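Local coordinates for PHD finger protein 3 (Homo sapiens, PDB 6IC9), which regulates neuronal gene expression by reading the phosphorylated C-terminal domain of RNA polymerase II through its SPOC domain, the part described here, at residues A[54-57]-A[58-61]; A[61-64]-A[65-69]; A[93-96]-A[97-101]. One frame throughout, in Å; residues are numbered along the deposited sequence.

Overall arrangement
Contacts 1 and 2 follow one another along helix 57-70: the first starts that helix where strand 48-55 ends, the second continues it, and W61 belongs to both. Contact 3 lies on another helix, 85-101, its centre about 24 Å from that of contact 2. It meets contact 1 through R54, which hydrogen-bonds Y97 and packs on F98. All three bury most of their large apolar side chains and keep many polar ones at the surface. Contact 1 joins a buried aliphatic pair to a hydrated helix start; contact 2 lays I67 on a face of Y63 and carries charged residues outside; contact 3 is rich in aromatics and doubly bonds one carbonyl. Each also touches the bound peptide.

Contact 1. Residues A[54-57]-A[58-61]; sequences RISP and QTVW
I55 and V60 form the buried apolar part of this turn, their methyls I55 CG2 and V60 CG2 meeting at 3.6 Å. The two side chains cross at about a right angle and both pack on Y104 and Y118, as suits branched aliphatics buried against aromatic rings. I55 CD1 reaches T59 CG2 at 4.1 Å. With CG2 of T59 anti to the backbone N, its methyl faces the isoleucine while OG1 lies on the side of S56.

Hydrogen bonding begins the helix. W61 N donates to P57 O at 2.9 Å, whereas the bond from V60 N to S56 O is weak, 3.3 Å. The carbonyl of P57 also lies obliquely against the indole, with W61 CD1 3.0 Å from P57 O, and W61 NE1 is held by Y104 OH.

Water bridges the first turn: it accepts from Q58 N at 2.8 Å and hydrogen-bonds S56 OG at 3.0 Å. Proline suits the first helical position, where lacking an N-H costs no helical bond. R54 on the strand hydrogen-bonds a modified side chain of the bound peptide; T59 packs on an apolar one. S56 holds the N-cap position at the SPOC domain's strand-to-helix junction, proline following.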
loop_
_atom_site.group_PDB
_atom_site.type_symbol
_atom_site.label_atom_id
_atom_site.label_comp_id
_atom_site.label_asym_id
_atom_site.label_seq_id
_atom_site.Cartn_x
_atom_site.Cartn_y
_atom_site.Cartn_z
ATOM N N ARG A 54 11.419 -1.954 -4.781
ATOM C CA ARG A 54 11.053 -2.852 -3.707
ATOM C C ARG A 54 11.920 -2.577 -2.498
ATOM O O ARG A 54 13.030 -2.022 -2.594
ATOM C CB ARG A 54 11.178 -4.309 -4.147
ATOM C CG ARG A 54 12.565 -4.648 -4.593
ATOM C CD ARG A 54 12.642 -5.948 -5.400
ATOM N NE ARG A 54 14.047 -6.235 -5.693
ATOM C CZ ARG A 54 14.462 -7.149 -6.569
ATOM N NH1 ARG A 54 13.584 -7.868 -7.260
ATOM N NH2 ARG A 54 15.769 -7.364 -6.734
ATOM N N ILE A 55 11.410 -2.965 -1.337
ATOM C CA ILE A 55 12.076 -2.584 -0.097
ATOM C C ILE A 55 11.854 -3.683 0.940
ATOM O O ILE A 55 10.819 -4.353 0.944
ATOM C CB ILE A 55 11.530 -1.198 0.362
ATOM C CG1 ILE A 55 12.375 -0.591 1.509
ATOM C CG2 ILE A 55 10.014 -1.279 0.729
ATOM C CD1 ILE A 55 11.955 0.906 1.844
ATOM N N SER A 56 12.824 -3.858 1.840
ATOM C CA SER A 56 12.704 -4.850 2.897
ATOM C C SER A 56 11.616 -4.457 3.901
ATOM O O SER A 56 11.489 -3.282 4.247
ATOM C CB SER A 56 14.052 -4.986 3.586
ATOM O OG SER A 56 13.860 -5.308 4.931
ATOM N N PRO A 57 10.794 -5.402 4.358
ATOM C CA PRO A 57 9.740 -5.044 5.325
ATOM C C PRO A 57 10.287 -4.457 6.619
ATOM O O PRO A 57 9.701 -3.523 7.159
ATOM C CB PRO A 57 9.015 -6.380 5.571
ATOM C CG PRO A 57 9.213 -7.124 4.245
ATOM C CD PRO A 57 10.637 -6.773 3.830
ATOM N N GLN A 58 11.405 -4.966 7.117
ATOM C CA GLN A 58 11.946 -4.414 8.354
ATOM C C GLN A 58 12.345 -2.943 8.189
ATOM O O GLN A 58 12.178 -2.146 9.122
ATOM C CB GLN A 58 13.128 -5.259 8.821
ATOM C CG GLN A 58 13.656 -4.857 10.195
ATOM C CD GLN A 58 12.585 -5.008 11.265
ATOM O OE1 GLN A 58 12.001 -6.088 11.419
ATOM N NE2 GLN A 58 12.304 -3.936 11.990
ATOM N N THR A 59 12.862 -2.557 7.010
ATOM C CA THR A 59 13.193 -1.150 6.773
ATOM C C THR A 59 11.944 -0.281 6.866
ATOM O O THR A 59 11.967 0.782 7.493
ATOM C CB THR A 59 13.881 -0.985 5.411
ATOM O OG1 THR A 59 15.069 -1.790 5.390
ATOM C CG2 THR A 59 14.295 0.488 5.177
ATOM N N VAL A 60 10.839 -0.720 6.250
ATOM C CA VAL A 60 9.577 0.011 6.370
ATOM C C VAL A 60 9.134 0.107 7.827
ATOM O O VAL A 60 8.691 1.164 8.275
ATOM C CB VAL A 60 8.509 -0.664 5.503
ATOM C CG1 VAL A 60 7.101 -0.023 5.756
ATOM C CG2 VAL A 60 8.911 -0.432 4.045
ATOM N N TRP A 61 9.162 -1.015 8.571
ATOM C CA TRP A 61 8.635 -0.952 9.944
ATOM C C TRP A 61 9.528 -0.120 10.865
ATOM O O TRP A 61 9.016 0.569 11.740
ATOM C CB TRP A 61 8.418 -2.368 10.508
ATOM C CG TRP A 61 7.388 -3.094 9.645
ATOM C CD1 TRP A 61 7.538 -4.297 9.034
ATOM C CD2 TRP A 61 6.080 -2.618 9.275
ATOM N NE1 TRP A 61 6.410 -4.611 8.325
ATOM C CE2 TRP A 61 5.509 -3.591 8.436
ATOM C CE3 TRP A 61 5.354 -1.444 9.551
ATOM C CZ2 TRP A 61 4.224 -3.450 7.879
ATOM C CZ3 TRP A 61 4.075 -1.297 9.010
ATOM C CH2 TRP A 61 3.525 -2.302 8.178
HETATM O O HOH W 1 12.652 -7.470 6.616
#

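Contact 2. Residues A[61-64]-A[65-69]; sequences WDYV and EKIKA
I67 lies over one face of the Y63 ring one turn back along the helix, a CH-pi contact in which I67 CG1 is 3.9 Å from the ring centroid. The approach is off-centre, toward the rim, and I67 CD1 carries on over the same face, past the rim, 3.6 Å from Y63 CE2. Y63 can offer this face because its CG stands anti to the backbone N (chi1 174°), while CG1 of I67 turns back beside its own nitrogen.

Four successive backbone carbonyls are taken by amides four residues on. V64 O receives K68 N at 2.9 Å in an almost straight bond (176°), and I67 N reaches Y63 O at the same length. W61 O accepts E65 N less directly, the donor tilted out of the carbonyl plane. D62 O has two donors, K66 N at 3.2 Å and a water at 2.9 Å.

This is a regular amphipathic alpha-helical run within helix 57-70 of the SPOC domain: V64 and I67 turn to I75 of strand 73-82, while E65 lies on the outer side, where a charged residue can be hydrated. Y63, K66 and I67 also pack against the bound peptide, each on an apolar side chain.

The water on D62 O donates its other hydrogen to E65 OE1 at 2.7 Å, tying an extended glutamate to the main chain. The carboxylate of D62 takes Q58 NE2 through OD2. Y63 OH hydrogen-bonds D116 and K115, and K68 NZ hydrogen-bonds the carbonyl of P131, its aliphatic CE passing 4.1 Å from V64 CG1.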
loop_
_atom_site.group_PDB
_atom_site.type_symbol
_atom_site.label_atom_id
_atom_site.label_comp_id
_atom_site.label_asym_id
_atom_site.label_seq_id
_atom_site.Cartn_x
_atom_site.Cartn_y
_atom_site.Cartn_z
ATOM N N TRP A 61 9.162 -1.015 8.571
ATOM C CA TRP A 61 8.635 -0.952 9.944
ATOM C C TRP A 61 9.528 -0.120 10.865
ATOM O O TRP A 61 9.016 0.569 11.740
ATOM C CB TRP A 61 8.418 -2.368 10.508
ATOM C CG TRP A 61 7.388 -3.094 9.645
ATOM C CD1 TRP A 61 7.538 -4.297 9.034
ATOM C CD2 TRP A 61 6.080 -2.618 9.275
ATOM N NE1 TRP A 61 6.410 -4.611 8.325
ATOM C CE2 TRP A 61 5.509 -3.591 8.436
ATOM C CE3 TRP A 61 5.354 -1.444 9.551
ATOM C CZ2 TRP A 61 4.224 -3.450 7.879
ATOM C CZ3 TRP A 61 4.075 -1.297 9.010
ATOM C CH2 TRP A 61 3.525 -2.302 8.178
ATOM N N ASP A 62 10.842 -0.136 10.669
ATOM C CA ASP A 62 11.700 0.797 11.410
ATOM C C ASP A 62 11.337 2.250 11.096
ATOM O O ASP A 62 11.193 3.080 11.995
ATOM C CB ASP A 62 13.166 0.547 11.061
ATOM C CG ASP A 62 13.679 -0.774 11.595
ATOM O OD1 ASP A 62 14.790 -1.197 11.197
ATOM O OD2 ASP A 62 12.955 -1.408 12.371
ATOM N N TYR A 63 11.124 2.558 9.806
ATOM C CA TYR A 63 10.740 3.900 9.397
ATOM C C TYR A 63 9.384 4.291 9.969
ATOM O O TYR A 63 9.181 5.434 10.422
ATOM C CB TYR A 63 10.726 3.918 7.861
ATOM C CG TYR A 63 10.225 5.162 7.237
ATOM C CD1 TYR A 63 9.252 5.104 6.235
ATOM C CD2 TYR A 63 10.716 6.406 7.625
ATOM C CE1 TYR A 63 8.780 6.259 5.608
ATOM C CE2 TYR A 63 10.248 7.585 6.993
ATOM C CZ TYR A 63 9.287 7.499 6.009
ATOM O OH TYR A 63 8.847 8.634 5.387
ATOM N N VAL A 64 8.421 3.363 9.937
ATOM C CA VAL A 64 7.091 3.675 10.441
ATOM C C VAL A 64 7.172 4.011 11.935
ATOM O O VAL A 64 6.486 4.920 12.425
ATOM C CB VAL A 64 6.122 2.496 10.176
ATOM C CG1 VAL A 64 4.871 2.599 11.077
ATOM C CG2 VAL A 64 5.704 2.401 8.669
ATOM N N GLU A 65 8.036 3.309 12.664
ATOM C CA GLU A 65 8.227 3.627 14.094
ATOM C C GLU A 65 8.708 5.068 14.304
ATOM O O GLU A 65 8.236 5.765 15.209
ATOM C CB GLU A 65 9.211 2.620 14.681
ATOM C CG GLU A 65 9.535 2.811 16.163
ATOM C CD GLU A 65 10.375 1.640 16.642
ATOM O OE1 GLU A 65 11.551 1.524 16.202
ATOM O OE2 GLU A 65 9.826 0.798 17.380
ATOM N N LYS A 66 9.658 5.530 13.479
ATOM C CA LYS A 66 10.119 6.920 13.569
ATOM C C LYS A 66 9.031 7.895 13.174
ATOM O O LYS A 66 8.901 8.972 13.773
ATOM C CB LYS A 66 11.348 7.145 12.678
ATOM C CG LYS A 66 12.508 6.244 12.989
ATOM C CD LYS A 66 13.687 6.428 12.012
ATOM C CE LYS A 66 14.721 5.302 12.262
ATOM N NZ LYS A 66 15.923 5.336 11.360
ATOM N N ILE A 67 8.251 7.553 12.147
ATOM C CA ILE A 67 7.171 8.414 11.709
ATOM C C ILE A 67 6.202 8.640 12.856
ATOM O O ILE A 67 5.844 9.778 13.169
ATOM C CB ILE A 67 6.455 7.794 10.494
ATOM C CG1 ILE A 67 7.375 7.837 9.261
ATOM C CG2 ILE A 67 5.191 8.535 10.221
ATOM C CD1 ILE A 67 7.526 9.254 8.749
ATOM N N LYS A 68 5.743 7.557 13.478
ATOM C CA LYS A 68 4.844 7.700 14.624
ATOM C C LYS A 68 5.497 8.521 15.758
ATOM O O LYS A 68 4.860 9.409 16.317
ATOM C CB LYS A 68 4.426 6.324 15.115
ATOM C CG LYS A 68 3.484 5.555 14.222
ATOM C CD LYS A 68 3.391 4.150 14.787
ATOM C CE LYS A 68 2.280 3.306 14.179
ATOM N NZ LYS A 68 2.430 1.910 14.765
ATOM N N ALA A 69 6.761 8.253 16.093
ATOM C CA ALA A 69 7.446 9.036 17.132
ATOM C C ALA A 69 7.466 10.525 16.804
ATOM O O ALA A 69 7.382 11.370 17.709
ATOM C CB ALA A 69 8.887 8.551 17.305
HETATM O O HOH W 2 12.961 2.895 14.304
#

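Contact 3. Residues A[93-96]-A[97-101]; sequences LLFA and YFSSR
L94 and F98 lie side by side one helical turn apart, L94 CD1 touching the ring at F98 CE2, 3.6 Å away. Both are buried, packing on M21, so large apolar groups suit them.

The second aromatic contact is a CH-pi one: S99 CB stands over a face of the F95 ring, 4.2 Å from its centroid. The phenyl comes under it because CG is anti to the backbone N (chi1 175°), and it also touches P121 and N146. Putting an alanine in place of F95 would probably uncover S99 CB and open a gap beside P121.

The backbone amides of Y97, F98, S99 and S100 each hydrogen-bond the carbonyl four residues back, S99 N to F95 O at 2.8 Å. A96 O is gripped twice, by S100 N at 2.9 Å and by S100 OG at 2.7 Å; the small serine folds its hydroxyl back (chi1 62°) to do so.

R101 NH1 meets a lone pair of Y97 O in the carbonyl plane, at 2.9 Å, with one face of the guanidinium over Y97 CE1. Y97 OH accepts R54 NH1. Side-chain donors thus add to the main-chain bonding here, while L94 and F98 pack the side facing the sheet.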
loop_
_atom_site.group_PDB
_atom_site.type_symbol
_atom_site.label_atom_id
_atom_site.label_comp_id
_atom_site.label_asym_id
_atom_site.label_seq_id
_atom_site.Cartn_x
_atom_site.Cartn_y
_atom_site.Cartn_z
ATOM N N LEU A 93 -0.408 -11.712 -10.039
ATOM C CA LEU A 93 1.020 -11.680 -10.385
ATOM C C LEU A 93 1.787 -10.733 -9.477
ATOM O O LEU A 93 2.903 -11.042 -9.036
ATOM C CB LEU A 93 1.226 -11.221 -11.831
ATOM C CG LEU A 93 0.882 -12.262 -12.882
ATOM C CD1 LEU A 93 0.755 -11.574 -14.256
ATOM C CD2 LEU A 93 1.986 -13.308 -12.882
ATOM N N LEU A 94 1.214 -9.557 -9.217
ATOM C CA LEU A 94 1.888 -8.583 -8.378
ATOM C C LEU A 94 1.959 -9.042 -6.935
ATOM O O LEU A 94 3.019 -8.925 -6.302
ATOM C CB LEU A 94 1.165 -7.227 -8.468
ATOM C CG LEU A 94 1.999 -6.053 -7.893
ATOM C CD1 LEU A 94 3.317 -5.923 -8.588
ATOM C CD2 LEU A 94 1.185 -4.758 -8.055
ATOM N N PHE A 95 0.857 -9.580 -6.402
ATOM C CA PHE A 95 0.917 -10.195 -5.066
ATOM C C PHE A 95 2.047 -11.240 -4.984
ATOM O O PHE A 95 2.854 -11.225 -4.061
ATOM C CB PHE A 95 -0.414 -10.895 -4.745
ATOM C CG PHE A 95 -0.362 -11.643 -3.427
ATOM C CD1 PHE A 95 0.050 -12.949 -3.352
ATOM C CD2 PHE A 95 -0.643 -10.972 -2.261
ATOM C CE1 PHE A 95 0.136 -13.614 -2.107
ATOM C CE2 PHE A 95 -0.559 -11.634 -1.017
ATOM C CZ PHE A 95 -0.174 -12.943 -0.959
ATOM N N ALA A 96 2.094 -12.158 -5.955
ATOM C CA ALA A 96 3.104 -13.217 -5.953
ATOM C C ALA A 96 4.514 -12.649 -6.083
ATOM O O ALA A 96 5.474 -13.178 -5.481
ATOM C CB ALA A 96 2.834 -14.223 -7.086
ATOM N N TYR A 97 4.666 -11.601 -6.881
ATOM C CA TYR A 97 5.981 -10.984 -7.054
ATOM C C TYR A 97 6.568 -10.610 -5.705
ATOM O O TYR A 97 7.719 -10.946 -5.385
ATOM C CB TYR A 97 5.862 -9.728 -7.952
ATOM C CG TYR A 97 7.210 -9.044 -8.077
ATOM C CD1 TYR A 97 8.043 -9.346 -9.120
ATOM C CD2 TYR A 97 7.660 -8.129 -7.091
ATOM C CE1 TYR A 97 9.298 -8.774 -9.219
ATOM C CE2 TYR A 97 8.922 -7.571 -7.158
ATOM C CZ TYR A 97 9.727 -7.885 -8.249
ATOM O OH TYR A 97 10.983 -7.318 -8.313
ATOM N N PHE A 98 5.801 -9.855 -4.915
ATOM C CA PHE A 98 6.320 -9.367 -3.644
ATOM C C PHE A 98 6.249 -10.431 -2.562
ATOM O O PHE A 98 7.121 -10.480 -1.668
ATOM C CB PHE A 98 5.527 -8.118 -3.191
ATOM C CG PHE A 98 5.880 -6.913 -3.983
ATOM C CD1 PHE A 98 7.150 -6.376 -3.865
ATOM C CD2 PHE A 98 5.004 -6.403 -4.942
ATOM C CE1 PHE A 98 7.543 -5.295 -4.646
ATOM C CE2 PHE A 98 5.391 -5.302 -5.724
ATOM C CZ PHE A 98 6.673 -4.771 -5.583
ATOM N N SER A 99 5.202 -11.275 -2.580
ATOM C CA SER A 99 5.102 -12.298 -1.537
ATOM C C SER A 99 6.275 -13.260 -1.606
ATOM O O SER A 99 6.871 -13.598 -0.576
ATOM C CB SER A 99 3.794 -13.083 -1.694
ATOM O OG SER A 99 3.636 -13.943 -0.591
ATOM N N SER A 100 6.626 -13.691 -2.818
ATOM C CA SER A 100 7.686 -14.689 -2.994
ATOM C C SER A 100 9.042 -14.142 -2.566
ATOM O O SER A 100 9.834 -14.852 -1.935
ATOM C CB SER A 100 7.730 -15.157 -4.466
ATOM O OG SER A 100 8.034 -14.103 -5.398
ATOM N N ARG A 101 9.296 -12.872 -2.835
ATOM C CA ARG A 101 10.545 -12.202 -2.482
ATOM C C ARG A 101 10.579 -11.609 -1.073
ATOM O O ARG A 101 11.651 -11.139 -0.641
ATOM C CB ARG A 101 10.815 -11.103 -3.527
ATOM C CG ARG A 101 10.972 -11.647 -4.956
ATOM C CD ARG A 101 11.026 -10.557 -6.018
ATOM N NE ARG A 101 11.306 -11.062 -7.356
ATOM C CZ ARG A 101 10.456 -11.754 -8.091
ATOM N NH1 ARG A 101 9.227 -12.042 -7.624
ATOM N NH2 ARG A 101 10.825 -12.138 -9.297
#